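Agap007691-pb (PDB 5C98) adopts the serpin fold and is assigned to a family of serine protease inhibitors, though its own inhibitory activity is uncertain. Local coordinates at residues C166-L171 with H308-S313; Y54-A59 with S111-L116; V226-F231 with L357-M362; G92-A97 with D232-L237. All blocks are in the same frame, centred on the assembly; numbering follows the deposited sequence.

Contact 1 of 4, residues C166-L171 with H308-S313; sequences CHKLML and HVFHDS
The phenyl ring of Phe310 is met on one face by Val309 CG1, centred 3.7 Å above the plane, and at its edge by the carbonyl of Lys168, whose O lies near the ring plane, 3.5 Å from Phe310 CZ. Lys168 CB comes to the CE2–CZ end of the ring from off the plane, on the side away from Val309 CG1, and is 3.8 Å from Phe310 CE2; the two side chains cross at a slant. With Phe310 CG anti to its own carbonyl carbon (chi1 -61°), the ring is sent across to Lys168. Val309 divides its two methyls between the neighbours. CG1 lies over the ring, while CG2 is turned to the strand and sits 3.9 Å from Leu169 CD2. Leu169 reaches it because its CG stands opposite the backbone N (chi1 179°).

Residues 169-171 begin strand 169-177, which runs through the central sheet of the serpin fold, sheet A. The contact lies at the start of this strand and of its parallel partner 320-328, and so at the end of the sheet remote from the reactive-centre loop that follows 320-328. Asn319 OD1 accepts from the backbone N of both Lys168 and Leu169, and Leu169 also packs on Val101 and Val103 of the adjacent strand.

Val309, Leu169 and Phe310 are buried, so the loop is held to the sheet mainly by apolar surfaces. The carbonyl O of Lys168 is directed at the ring's hydrogen-bearing rim, away from its pi cloud, an approach that is probably mildly favourable electrostatically.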
loop_
_atom_site.group_PDB
_atom_site.type_symbol
_atom_site.label_atom_id
_atom_site.label_comp_id
_atom_site.label_asym_id
_atom_site.label_seq_id
_atom_site.Cartn_x
_atom_site.Cartn_y
_atom_site.Cartn_z
ATOM N N CYS A 166 26.668 -1.049 12.141
ATOM C CA CYS A 166 25.671 -1.535 11.205
ATOM C C CYS A 166 24.276 -1.569 11.836
ATOM O O CYS A 166 24.099 -1.500 13.056
ATOM C CB CYS A 166 26.057 -2.915 10.698
ATOM S SG CYS A 166 27.599 -2.861 9.745
ATOM N N HIS A 167 23.280 -1.677 10.963
ATOM C CA HIS A 167 21.892 -1.720 11.402
ATOM C C HIS A 167 21.640 -2.916 12.308
ATOM O O HIS A 167 22.266 -3.968 12.168
ATOM C CB HIS A 167 20.990 -1.861 10.185
ATOM C CG HIS A 167 20.962 -0.652 9.315
ATOM N ND1 HIS A 167 21.418 0.580 9.729
ATOM C CD2 HIS A 167 20.490 -0.479 8.057
ATOM C CE1 HIS A 167 21.240 1.460 8.756
ATOM N NE2 HIS A 167 20.688 0.842 7.729
ATOM N N LYS A 168 20.699 -2.742 13.254
ATOM C CA LYS A 168 20.278 -3.812 14.155
ATOM C C LYS A 168 18.875 -4.328 13.894
ATOM O O LYS A 168 18.581 -5.457 14.291
ATOM C CB LYS A 168 20.326 -3.339 15.614
ATOM C CG LYS A 168 21.710 -2.899 16.091
ATOM C CD LYS A 168 21.645 -2.453 17.551
ATOM C CE LYS A 168 22.733 -1.464 17.898
ATOM N NZ LYS A 168 24.073 -2.084 17.842
ATOM N N LEU A 169 18.009 -3.538 13.241
ATOM C CA LEU A 169 16.576 -3.819 13.210
ATOM C C LEU A 169 15.982 -3.188 11.966
ATOM O O LEU A 169 16.085 -1.970 11.787
ATOM C CB LEU A 169 15.903 -3.208 14.433
ATOM C CG LEU A 169 14.399 -3.377 14.539
ATOM C CD1 LEU A 169 14.023 -4.841 14.810
ATOM C CD2 LEU A 169 13.849 -2.500 15.675
ATOM N N MET A 170 15.312 -3.990 11.133
ATOM C CA MET A 170 14.680 -3.478 9.927
ATOM C C MET A 170 13.346 -4.160 9.709
ATOM O O MET A 170 13.158 -5.323 10.075
ATOM C CB MET A 170 15.530 -3.742 8.695
ATOM C CG MET A 170 16.940 -3.174 8.824
ATOM S SD MET A 170 17.813 -3.116 7.247
ATOM C CE MET A 170 17.015 -1.715 6.504
ATOM N N LEU A 171 12.412 -3.407 9.128
ATOM C CA LEU A 171 11.037 -3.842 8.952
ATOM C C LEU A 171 10.672 -3.785 7.478
ATOM O O LEU A 171 11.130 -2.895 6.755
ATOM C CB LEU A 171 10.080 -2.917 9.735
ATOM C CG LEU A 171 8.582 -3.233 9.687
ATOM C CD1 LEU A 171 8.274 -4.618 10.267
ATOM C CD2 LEU A 171 7.851 -2.136 10.444
ATOM N N HIS A 308 12.686 -1.274 22.749
ATOM C CA HIS A 308 13.305 -2.314 23.570
ATOM C C HIS A 308 13.170 -3.644 22.848
ATOM O O HIS A 308 12.161 -4.331 22.951
ATOM C CB HIS A 308 12.662 -2.374 24.944
ATOM C CG HIS A 308 13.307 -3.357 25.860
ATOM N ND1 HIS A 308 12.636 -3.939 26.909
ATOM C CD2 HIS A 308 14.562 -3.864 25.885
ATOM C CE1 HIS A 308 13.446 -4.769 27.539
ATOM N NE2 HIS A 308 14.621 -4.741 26.937
ATOM N N VAL A 309 14.207 -3.996 22.090
ATOM C CA VAL A 309 14.231 -5.216 21.301
ATOM C C VAL A 309 15.222 -6.226 21.857
ATOM O O VAL A 309 14.943 -7.427 21.868
ATOM C CB VAL A 309 14.586 -4.874 19.850
ATOM C CG1 VAL A 309 14.819 -6.138 19.013
ATOM C CG2 VAL A 309 13.509 -3.990 19.267
ATOM N N PHE A 310 16.379 -5.756 22.304
ATOM C CA PHE A 310 17.493 -6.624 22.662
ATOM C C PHE A 310 17.680 -6.762 24.171
ATOM O O PHE A 310 17.265 -5.923 24.973
ATOM C CB PHE A 310 18.757 -6.079 22.011
ATOM C CG PHE A 310 18.669 -6.038 20.515
ATOM C CD1 PHE A 310 18.711 -7.212 19.792
ATOM C CD2 PHE A 310 18.470 -4.851 19.829
ATOM C CE1 PHE A 310 18.589 -7.216 18.430
ATOM C CE2 PHE A 310 18.358 -4.851 18.462
ATOM C CZ PHE A 310 18.414 -6.034 17.762
ATOM N N HIS A 311 18.332 -7.859 24.544
ATOM C CA HIS A 311 18.535 -8.185 25.940
ATOM C C HIS A 311 19.464 -7.191 26.633
ATOM O O HIS A 311 19.135 -6.667 27.705
ATOM C CB HIS A 311 19.117 -9.591 26.015
ATOM C CG HIS A 311 19.519 -9.993 27.390
ATOM N ND1 HIS A 311 18.594 -10.250 28.373
ATOM C CD2 HIS A 311 20.736 -10.139 27.962
ATOM C CE1 HIS A 311 19.225 -10.573 29.488
ATOM N NE2 HIS A 311 20.526 -10.507 29.268
ATOM N N ASP A 312 20.643 -6.944 26.061
ATOM C CA ASP A 312 21.666 -6.168 26.764
ATOM C C ASP A 312 22.429 -5.242 25.823
ATOM O O ASP A 312 23.658 -5.139 25.902
ATOM C CB ASP A 312 22.646 -7.092 27.485
ATOM C CG ASP A 312 23.296 -8.099 26.550
ATOM O OD1 ASP A 312 23.244 -7.901 25.319
ATOM O OD2 ASP A 312 23.859 -9.097 27.053
ATOM N N SER A 313 21.729 -4.552 24.923
ATOM C CA SER A 313 22.384 -3.581 24.062
ATOM C C SER A 313 21.761 -2.188 24.077
ATOM O O SER A 313 22.253 -1.307 23.367
ATOM C CB SER A 313 22.471 -4.104 22.623
ATOM O OG SER A 313 21.195 -4.172 22.028
#

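Contact 2 of 4, residues Y54-A59 with S111-L116; sequences YPLAGA and SEFERL
Leu56 meets Phe113 at about a right angle, its CD1 methyl coming to the edge of the phenyl ring, close to the ring plane, with Leu56 CD1 3.4 Å from Phe113 CD1. Against Leu116 the same leucine runs in the opposite direction, the two side chains sliding past each other until Leu56 CD2 is 3.6 Å from Leu116 CD1. The branch of Leu56 therefore straddles one turn of helix 111-119, one methyl for each of two residues three apart. Pro55 joins from the side: its CB lies 3.8 Å from the same methyl, Leu116 CD1, which thus touches two residues of the 3-10 turn, Pro55 and Leu56. Phe113 has CG anti to the backbone N (chi1 176°), a torsion that swings the ring off the helix and presents its edge to Leu56.

On the helix surface Arg115 grips Glu112 side-on with two nitrogens. Arg115 NH2 donates to Glu112 OE1 at 2.9 Å, nearly straight at 168°, and meets that oxygen on its syn side. The second bond, Arg115 NE to Glu112 OE2 at 3.0 Å, arrives from above the carboxylate plane. Leu116 CG lies 3.9 Å above the plane of the guanidinium, toward its rim.

The turn 54-56 links helices 43-51 and 59-69 of the serpin helical domain, with Gly58 as N-cap of the latter. Helix 75-89 closes another side through Ile79, which touches both Pro55 and Leu116, while the Phe113 ring stacks on Phe117 and packs against Val309 of the loop before strand 320-328.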
loop_
_atom_site.group_PDB
_atom_site.type_symbol
_atom_site.label_atom_id
_atom_site.label_comp_id
_atom_site.label_asym_id
_atom_site.label_seq_id
_atom_site.Cartn_x
_atom_site.Cartn_y
_atom_site.Cartn_z
ATOM N N TYR A 54 4.918 -0.835 19.029
ATOM C CA TYR A 54 4.376 0.074 20.033
ATOM C C TYR A 54 4.531 -0.425 21.453
ATOM O O TYR A 54 4.906 0.380 22.317
ATOM C CB TYR A 54 2.906 0.316 19.696
ATOM C CG TYR A 54 2.105 1.200 20.621
ATOM C CD1 TYR A 54 2.406 2.552 20.744
ATOM C CD2 TYR A 54 0.985 0.715 21.265
ATOM C CE1 TYR A 54 1.651 3.371 21.522
ATOM C CE2 TYR A 54 0.221 1.522 22.059
ATOM C CZ TYR A 54 0.550 2.856 22.178
ATOM O OH TYR A 54 -0.217 3.693 22.956
ATOM N N PRO A 55 4.293 -1.699 21.763
ATOM C CA PRO A 55 4.483 -2.151 23.152
ATOM C C PRO A 55 5.928 -2.094 23.623
ATOM O O PRO A 55 6.161 -2.141 24.837
ATOM C CB PRO A 55 3.959 -3.596 23.129
ATOM C CG PRO A 55 3.185 -3.717 21.867
ATOM C CD PRO A 55 3.779 -2.778 20.906
ATOM N N LEU A 56 6.888 -2.011 22.710
ATOM C CA LEU A 56 8.311 -2.002 23.026
ATOM C C LEU A 56 8.879 -0.603 23.080
ATOM O O LEU A 56 10.066 -0.427 23.342
ATOM C CB LEU A 56 9.070 -2.794 21.952
ATOM C CG LEU A 56 8.503 -4.199 21.727
ATOM C CD1 LEU A 56 9.462 -5.049 20.944
ATOM C CD2 LEU A 56 8.170 -4.883 23.040
ATOM N N ALA A 57 8.054 0.399 22.837
ATOM C CA ALA A 57 8.522 1.746 22.585
ATOM C C ALA A 57 8.487 2.571 23.855
ATOM O O ALA A 57 7.604 2.415 24.700
ATOM C CB ALA A 57 7.629 2.406 21.525
ATOM N N GLY A 58 9.447 3.491 23.971
ATOM C CA GLY A 58 9.465 4.442 25.055
ATOM C C GLY A 58 8.447 5.544 24.835
ATOM O O GLY A 58 7.679 5.548 23.874
ATOM N N ALA A 59 8.461 6.509 25.749
ATOM C CA ALA A 59 7.407 7.514 25.783
ATOM C C ALA A 59 7.336 8.321 24.497
ATOM O O ALA A 59 6.236 8.635 24.020
ATOM C CB ALA A 59 7.662 8.452 26.948
ATOM N N SER A 111 13.111 -10.894 26.158
ATOM C CA SER A 111 12.059 -11.898 26.301
ATOM C C SER A 111 10.690 -11.386 25.878
ATOM O O SER A 111 9.875 -12.162 25.370
ATOM C CB SER A 111 12.036 -12.427 27.734
ATOM O OG SER A 111 11.902 -11.346 28.642
ATOM N N GLU A 112 10.397 -10.099 26.085
ATOM C CA GLU A 112 9.094 -9.595 25.667
ATOM C C GLU A 112 9.026 -9.439 24.154
ATOM O O GLU A 112 7.974 -9.677 23.548
ATOM C CB GLU A 112 8.765 -8.289 26.388
ATOM C CG GLU A 112 8.289 -8.538 27.821
ATOM C CD GLU A 112 6.874 -9.103 27.857
ATOM O OE1 GLU A 112 5.939 -8.303 27.584
ATOM O OE2 GLU A 112 6.716 -10.315 28.128
ATOM N N PHE A 113 10.129 -9.029 23.516
ATOM C CA PHE A 113 10.156 -8.996 22.062
ATOM C C PHE A 113 9.906 -10.389 21.498
ATOM O O PHE A 113 9.135 -10.554 20.549
ATOM C CB PHE A 113 11.503 -8.474 21.580
ATOM C CG PHE A 113 11.644 -8.489 20.082
ATOM C CD1 PHE A 113 11.155 -7.460 19.307
ATOM C CD2 PHE A 113 12.226 -9.553 19.445
ATOM C CE1 PHE A 113 11.249 -7.483 17.928
ATOM C CE2 PHE A 113 12.338 -9.569 18.060
ATOM C CZ PHE A 113 11.844 -8.529 17.309
ATOM N N GLU A 114 10.559 -11.398 22.061
ATOM C CA GLU A 114 10.345 -12.764 21.592
ATOM C C GLU A 114 8.893 -13.178 21.763
ATOM O O GLU A 114 8.288 -13.763 20.858
ATOM C CB GLU A 114 11.244 -13.713 22.377
ATOM C CG GLU A 114 12.725 -13.603 22.056
ATOM C CD GLU A 114 13.585 -14.483 22.962
ATOM O OE1 GLU A 114 13.163 -14.779 24.112
ATOM O OE2 GLU A 114 14.678 -14.891 22.513
ATOM N N ARG A 115 8.309 -12.898 22.930
ATOM C CA ARG A 115 6.918 -13.275 23.154
ATOM C C ARG A 115 6.019 -12.628 22.105
ATOM O O ARG A 115 5.171 -13.291 21.497
ATOM C CB ARG A 115 6.475 -12.862 24.565
ATOM C CG ARG A 115 5.016 -13.250 24.872
ATOM C CD ARG A 115 4.528 -12.759 26.241
ATOM N NE ARG A 115 4.528 -11.296 26.356
ATOM C CZ ARG A 115 3.535 -10.489 25.973
ATOM N NH1 ARG A 115 2.426 -10.993 25.454
ATOM N NH2 ARG A 115 3.636 -9.172 26.135
ATOM N N LEU A 116 6.202 -11.331 21.874
ATOM C CA LEU A 116 5.312 -10.610 20.982
ATOM C C LEU A 116 5.551 -10.999 19.524
ATOM O O LEU A 116 4.597 -11.242 18.777
ATOM C CB LEU A 116 5.480 -9.103 21.182
ATOM C CG LEU A 116 4.897 -8.560 22.469
ATOM C CD1 LEU A 116 5.353 -7.123 22.635
ATOM C CD2 LEU A 116 3.386 -8.656 22.434
#

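Contact 3 of 4, residues V226-F231 with L357-M362; sequences VVDMPF and LIRRTM
Asp228 and Arg359 face each other across sheet B of the serpin fold, from strands 224-230 and 354-360, which are separated by strand 237-244. The link is ionic: Arg359 NH2 donates to Asp228 OD2 at 2.9 Å with an angle of 150°, in a salt bridge. The carboxylate oxygen lies in the guanidinium plane, on the edge of that group, whereas the nitrogen is 34° out of the carboxylate plane, meeting OD2 on its syn side. Arg359 brings its head there by a bend near the end of the chain (chi3 -60°). Both groups have second polar partners, Ser238 OG for Asp228 OD1 and Asp266 for Arg359 NH2, so the buried arginine faces two carboxylates that probably favour its charged state.

The apolar part is separate and small. Ile358 CD1 comes to the edge of the Phe231 ring, near its plane and 3.8 Å from Phe231 CE2, the two side chains crossing at about a right angle. Phe231 packs in turn on Thr179 and Leu181.

A water adds a second link between the ionic pair, donating to Asp228 OD1 at 2.6 Å and accepting from Arg359 NE at 2.8 Å.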
loop_
_atom_site.group_PDB
_atom_site.type_symbol
_atom_site.label_atom_id
_atom_site.label_comp_id
_atom_site.label_asym_id
_atom_site.label_seq_id
_atom_site.Cartn_x
_atom_site.Cartn_y
_atom_site.Cartn_z
ATOM N N VAL A 226 -15.579 9.116 -11.770
ATOM C CA VAL A 226 -15.309 8.039 -10.824
ATOM C C VAL A 226 -16.033 6.786 -11.273
ATOM O O VAL A 226 -17.220 6.838 -11.597
ATOM C CB VAL A 226 -15.807 8.419 -9.425
ATOM C CG1 VAL A 226 -15.415 7.387 -8.420
ATOM C CG2 VAL A 226 -15.281 9.791 -9.036
ATOM N N VAL A 227 -15.340 5.661 -11.260
ATOM C CA VAL A 227 -15.982 4.359 -11.341
ATOM C C VAL A 227 -15.433 3.493 -10.216
ATOM O O VAL A 227 -14.260 3.592 -9.851
ATOM C CB VAL A 227 -15.761 3.649 -12.697
ATOM C CG1 VAL A 227 -16.493 4.352 -13.842
ATOM C CG2 VAL A 227 -14.271 3.453 -12.990
ATOM N N ASP A 228 -16.274 2.658 -9.649
ATOM C CA ASP A 228 -15.839 1.694 -8.633
ATOM C C ASP A 228 -15.887 0.318 -9.283
ATOM O O ASP A 228 -16.969 -0.192 -9.592
ATOM C CB ASP A 228 -16.720 1.773 -7.386
ATOM C CG ASP A 228 -15.979 1.402 -6.111
ATOM O OD1 ASP A 228 -14.867 0.815 -6.191
ATOM O OD2 ASP A 228 -16.518 1.701 -5.021
ATOM N N MET A 229 -14.706 -0.253 -9.536
ATOM C CA MET A 229 -14.540 -1.471 -10.312
ATOM C C MET A 229 -14.339 -2.635 -9.355
ATOM O O MET A 229 -13.257 -2.759 -8.761
ATOM C CB MET A 229 -13.327 -1.338 -11.223
ATOM C CG MET A 229 -13.565 -0.319 -12.332
ATOM S SD MET A 229 -12.180 -0.207 -13.449
ATOM C CE MET A 229 -12.121 -1.858 -14.133
ATOM N N PRO A 230 -15.320 -3.495 -9.158
ATOM C CA PRO A 230 -15.166 -4.534 -8.140
ATOM C C PRO A 230 -14.238 -5.655 -8.561
ATOM O O PRO A 230 -14.146 -6.034 -9.725
ATOM C CB PRO A 230 -16.590 -5.090 -7.973
ATOM C CG PRO A 230 -17.258 -4.803 -9.265
ATOM C CD PRO A 230 -16.646 -3.522 -9.797
ATOM N N PHE A 231 -13.586 -6.229 -7.564
ATOM C CA PHE A 231 -12.924 -7.514 -7.705
ATOM C C PHE A 231 -13.893 -8.649 -7.395
ATOM O O PHE A 231 -15.027 -8.439 -6.962
ATOM C CB PHE A 231 -11.703 -7.547 -6.781
ATOM C CG PHE A 231 -10.674 -6.480 -7.099
ATOM C CD1 PHE A 231 -9.791 -6.660 -8.167
ATOM C CD2 PHE A 231 -10.592 -5.305 -6.366
ATOM C CE1 PHE A 231 -8.849 -5.692 -8.475
ATOM C CE2 PHE A 231 -9.647 -4.362 -6.665
ATOM C CZ PHE A 231 -8.781 -4.550 -7.726
ATOM N N LEU A 357 -7.849 3.615 -5.688
ATOM C CA LEU A 357 -7.951 3.283 -4.266
ATOM C C LEU A 357 -8.557 1.898 -4.159
ATOM O O LEU A 357 -9.655 1.661 -4.678
ATOM C CB LEU A 357 -8.829 4.279 -3.497
ATOM C CG LEU A 357 -8.356 5.723 -3.589
ATOM C CD1 LEU A 357 -9.019 6.425 -4.785
ATOM C CD2 LEU A 357 -8.686 6.431 -2.336
ATOM N N ILE A 358 -7.850 0.978 -3.507
ATOM C CA ILE A 358 -8.373 -0.356 -3.267
ATOM C C ILE A 358 -9.034 -0.338 -1.905
ATOM O O ILE A 358 -8.378 -0.041 -0.896
ATOM C CB ILE A 358 -7.253 -1.413 -3.284
ATOM C CG1 ILE A 358 -6.414 -1.280 -4.556
ATOM C CG2 ILE A 358 -7.822 -2.823 -3.075
ATOM C CD1 ILE A 358 -7.217 -1.518 -5.852
ATOM N N ARG A 359 -10.331 -0.651 -1.872
ATOM C CA ARG A 359 -11.127 -0.517 -0.665
ATOM C C ARG A 359 -11.833 -1.822 -0.327
ATOM O O ARG A 359 -12.151 -2.630 -1.201
ATOM C CB ARG A 359 -12.169 0.597 -0.769
ATOM C CG ARG A 359 -11.613 1.942 -1.155
ATOM C CD ARG A 359 -12.637 3.073 -1.060
ATOM N NE ARG A 359 -13.786 2.861 -1.926
ATOM C CZ ARG A 359 -14.944 3.515 -1.807
ATOM N NH1 ARG A 359 -15.113 4.398 -0.823
ATOM N NH2 ARG A 359 -15.941 3.276 -2.655
ATOM N N ARG A 360 -12.009 -2.062 0.964
ATOM C CA ARG A 360 -12.901 -3.109 1.436
ATOM C C ARG A 360 -14.326 -2.593 1.248
ATOM O O ARG A 360 -14.658 -1.503 1.732
ATOM C CB ARG A 360 -12.570 -3.411 2.902
ATOM C CG ARG A 360 -13.333 -4.570 3.503
ATOM C CD ARG A 360 -13.072 -4.710 4.995
ATOM N NE ARG A 360 -13.802 -5.874 5.499
ATOM C CZ ARG A 360 -14.214 -6.041 6.751
ATOM N NH1 ARG A 360 -13.977 -5.118 7.674
ATOM N NH2 ARG A 360 -14.871 -7.146 7.080
ATOM N N THR A 361 -15.140 -3.310 0.468
ATOM C CA THR A 361 -16.447 -2.767 0.094
ATOM C C THR A 361 -17.356 -2.573 1.313
ATOM O O THR A 361 -18.160 -1.629 1.340
ATOM C CB THR A 361 -17.132 -3.628 -0.980
ATOM O OG1 THR A 361 -17.409 -4.951 -0.498
ATOM C CG2 THR A 361 -16.262 -3.744 -2.211
ATOM N N MET A 362 -17.213 -3.416 2.332
ATOM C CA MET A 362 -18.143 -3.403 3.459
ATOM C C MET A 362 -18.077 -2.095 4.239
ATOM O O MET A 362 -19.115 -1.560 4.649
ATOM C CB MET A 362 -17.838 -4.584 4.378
ATOM C CG MET A 362 -18.748 -4.692 5.591
ATOM S SD MET A 362 -20.222 -5.669 5.245
ATOM C CE MET A 362 -19.571 -7.330 5.404
HETATM O O HOH W 1 -13.522 0.898 -3.923
#

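Contact 4 of 4, residues G92-A97 with D232-L237; sequences GQHLKA and DAASGL
His94 lays its imidazole against the 3-10 turn 233-235, and each atom of the side chain finds a piece of that turn. His94 CB starts the contact, 3.8 Å from Ser235 CB, and CG lies against Ser235 CA and CB. Beyond it the ring receives Ser235 CA over one face, a CH-pi contact of 3.8 Å from Ser235 CA to the His94 centroid and 16° off the ring normal. ND1 of His94 is 3.7 Å from Ser235 CB and is hydrogen-bonded to Thr179 OG1. Farther out, His94 CE1 touches Ala234 CB at 3.7 Å, while CD2 and NE2 lie below the carbonyl O of Ala234, which sits over the ring face toward its rim. Gln93 CG covers the centre of the opposite face, so the imidazole is sandwiched.

Beside it, Leu95 and Leu237 cross at about a right angle, their CD1 methyls 3.8 Å apart, and both also touch Leu367. His94 and Leu95 both face Asp91, a classic beta bulge where strand 95-104 of sheet A begins. The partner segment links strands 224-230 and 237-244 of sheet B, so the contact joins the two sheets.

The turn is braced by its own side chains. Asp232 OD1 accepts from Ala234 N at 3.0 Å, an Asx turn. Ser235 OG donates to Asp232 O at 2.8 Å. It also accepts from Leu237 N, with Ser235 OG 3.1 Å away, an ST turn.

These internal bonds hold the turn's shape, while across the contact the attraction is mostly dispersion and CH-pi. With Thr179 fixing ND1, the histidine is oriented by a third element.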
loop_
_atom_site.group_PDB
_atom_site.type_symbol
_atom_site.label_atom_id
_atom_site.label_comp_id
_atom_site.label_asym_id
_atom_site.label_seq_id
_atom_site.Cartn_x
_atom_site.Cartn_y
_atom_site.Cartn_z
ATOM N N GLY A 92 -5.572 -14.554 2.327
ATOM C CA GLY A 92 -5.196 -15.646 1.455
ATOM C C GLY A 92 -4.980 -15.303 0.002
ATOM O O GLY A 92 -4.043 -14.594 -0.373
ATOM N N GLN A 93 -5.857 -15.824 -0.837
ATOM C CA GLN A 93 -5.724 -15.730 -2.280
ATOM C C GLN A 93 -6.092 -14.356 -2.815
ATOM O O GLN A 93 -5.822 -14.074 -3.987
ATOM C CB GLN A 93 -6.627 -16.766 -2.959
ATOM C CG GLN A 93 -8.103 -16.408 -2.883
ATOM C CD GLN A 93 -9.025 -17.532 -3.297
ATOM O OE1 GLN A 93 -9.231 -18.495 -2.551
ATOM N NE2 GLN A 93 -9.598 -17.413 -4.489
ATOM N N HIS A 94 -6.700 -13.501 -1.999
ATOM C CA HIS A 94 -7.263 -12.261 -2.492
ATOM C C HIS A 94 -6.348 -11.057 -2.305
ATOM O O HIS A 94 -6.216 -10.206 -3.206
ATOM C CB HIS A 94 -8.591 -11.978 -1.782
ATOM C CG HIS A 94 -9.561 -13.110 -1.830
ATOM N ND1 HIS A 94 -10.119 -13.566 -3.004
ATOM C CD2 HIS A 94 -10.078 -13.874 -0.842
ATOM C CE1 HIS A 94 -10.936 -14.568 -2.737
ATOM N NE2 HIS A 94 -10.931 -14.774 -1.433
ATOM N N LEU A 95 -5.728 -10.954 -1.142
ATOM C CA LEU A 95 -4.874 -9.834 -0.796
ATOM C C LEU A 95 -3.911 -10.381 0.234
ATOM O O LEU A 95 -4.334 -10.969 1.239
ATOM C CB LEU A 95 -5.694 -8.681 -0.211
ATOM C CG LEU A 95 -4.910 -7.400 0.110
ATOM C CD1 LEU A 95 -5.845 -6.196 0.060
ATOM C CD2 LEU A 95 -4.184 -7.459 1.431
ATOM N N LYS A 96 -2.618 -10.227 -0.035
ATOM C CA LYS A 96 -1.588 -10.654 0.897
ATOM C C LYS A 96 -0.944 -9.427 1.506
ATOM O O LYS A 96 -0.480 -8.552 0.779
ATOM C CB LYS A 96 -0.563 -11.514 0.177
ATOM C CG LYS A 96 -1.128 -12.881 -0.218
ATOM C CD LYS A 96 -0.049 -13.778 -0.856
ATOM C CE LYS A 96 -0.648 -15.046 -1.433
ATOM N NZ LYS A 96 -1.498 -15.746 -0.446
ATOM N N ALA A 97 -0.962 -9.341 2.831
ATOM C CA ALA A 97 -0.346 -8.247 3.582
ATOM C C ALA A 97 0.545 -8.912 4.617
ATOM O O ALA A 97 0.051 -9.444 5.620
ATOM C CB ALA A 97 -1.393 -7.367 4.239
ATOM N N ASP A 232 -13.431 -9.874 -7.663
ATOM C CA ASP A 232 -14.206 -11.083 -7.421
ATOM C C ASP A 232 -14.928 -11.015 -6.085
ATOM O O ASP A 232 -14.364 -10.584 -5.081
ATOM C CB ASP A 232 -13.252 -12.282 -7.422
ATOM C CG ASP A 232 -13.978 -13.606 -7.288
ATOM O OD1 ASP A 232 -14.378 -13.953 -6.154
ATOM O OD2 ASP A 232 -14.152 -14.295 -8.316
ATOM N N ALA A 233 -16.185 -11.460 -6.083
ATOM C CA ALA A 233 -17.064 -11.272 -4.933
ATOM C C ALA A 233 -16.443 -11.802 -3.646
ATOM O O ALA A 233 -16.601 -11.201 -2.579
ATOM C CB ALA A 233 -18.385 -11.995 -5.198
ATOM N N ALA A 234 -15.715 -12.918 -3.729
ATOM C CA ALA A 234 -15.171 -13.533 -2.524
ATOM C C ALA A 234 -14.126 -12.652 -1.842
ATOM O O ALA A 234 -13.858 -12.849 -0.648
ATOM C CB ALA A 234 -14.575 -14.901 -2.856
ATOM N N SER A 235 -13.536 -11.705 -2.563
ATOM C CA SER A 235 -12.525 -10.832 -1.978
ATOM C C SER A 235 -13.105 -9.722 -1.126
ATOM O O SER A 235 -12.403 -9.188 -0.254
ATOM C CB SER A 235 -11.707 -10.186 -3.080
ATOM O OG SER A 235 -12.408 -9.144 -3.765
ATOM N N GLY A 236 -14.340 -9.314 -1.394
ATOM C CA GLY A 236 -14.878 -8.146 -0.723
ATOM C C GLY A 236 -14.172 -6.850 -1.020
ATOM O O GLY A 236 -14.304 -5.909 -0.235
ATOM N N LEU A 237 -13.437 -6.760 -2.130
ATOM C CA LEU A 237 -12.649 -5.581 -2.470
ATOM C C LEU A 237 -13.137 -4.931 -3.754
ATOM O O LEU A 237 -13.752 -5.574 -4.604
ATOM C CB LEU A 237 -11.183 -5.943 -2.682
ATOM C CG LEU A 237 -10.522 -6.679 -1.527
ATOM C CD1 LEU A 237 -9.062 -6.950 -1.881
ATOM C CD2 LEU A 237 -10.590 -5.929 -0.209
#

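How the contacts relate
From the N terminus, contact 2 opens at 54-59; contact 4 opens at 92-97 before contact 2 closes at 111-116, so they cross. Contacts 1 and 3 open at 166-171 and 226-231; contact 4 closes at 232-237, directly after 226-231. Contact 1 closes at 308-313, contact 3 at 357-362; contacts 1, 3 and 4 cross one another, none nests, and contact 2 precedes 1 and 3 in series. Contacts 1 and 2, about 12 Å apart centre to centre, touch: one fastens a loop to sheet A, the other an interhelical turn to helix 111-119. Contact 3, equally far from contact 4, lies within sheet B, whose hairpin contact 4 ties to sheet A's other end.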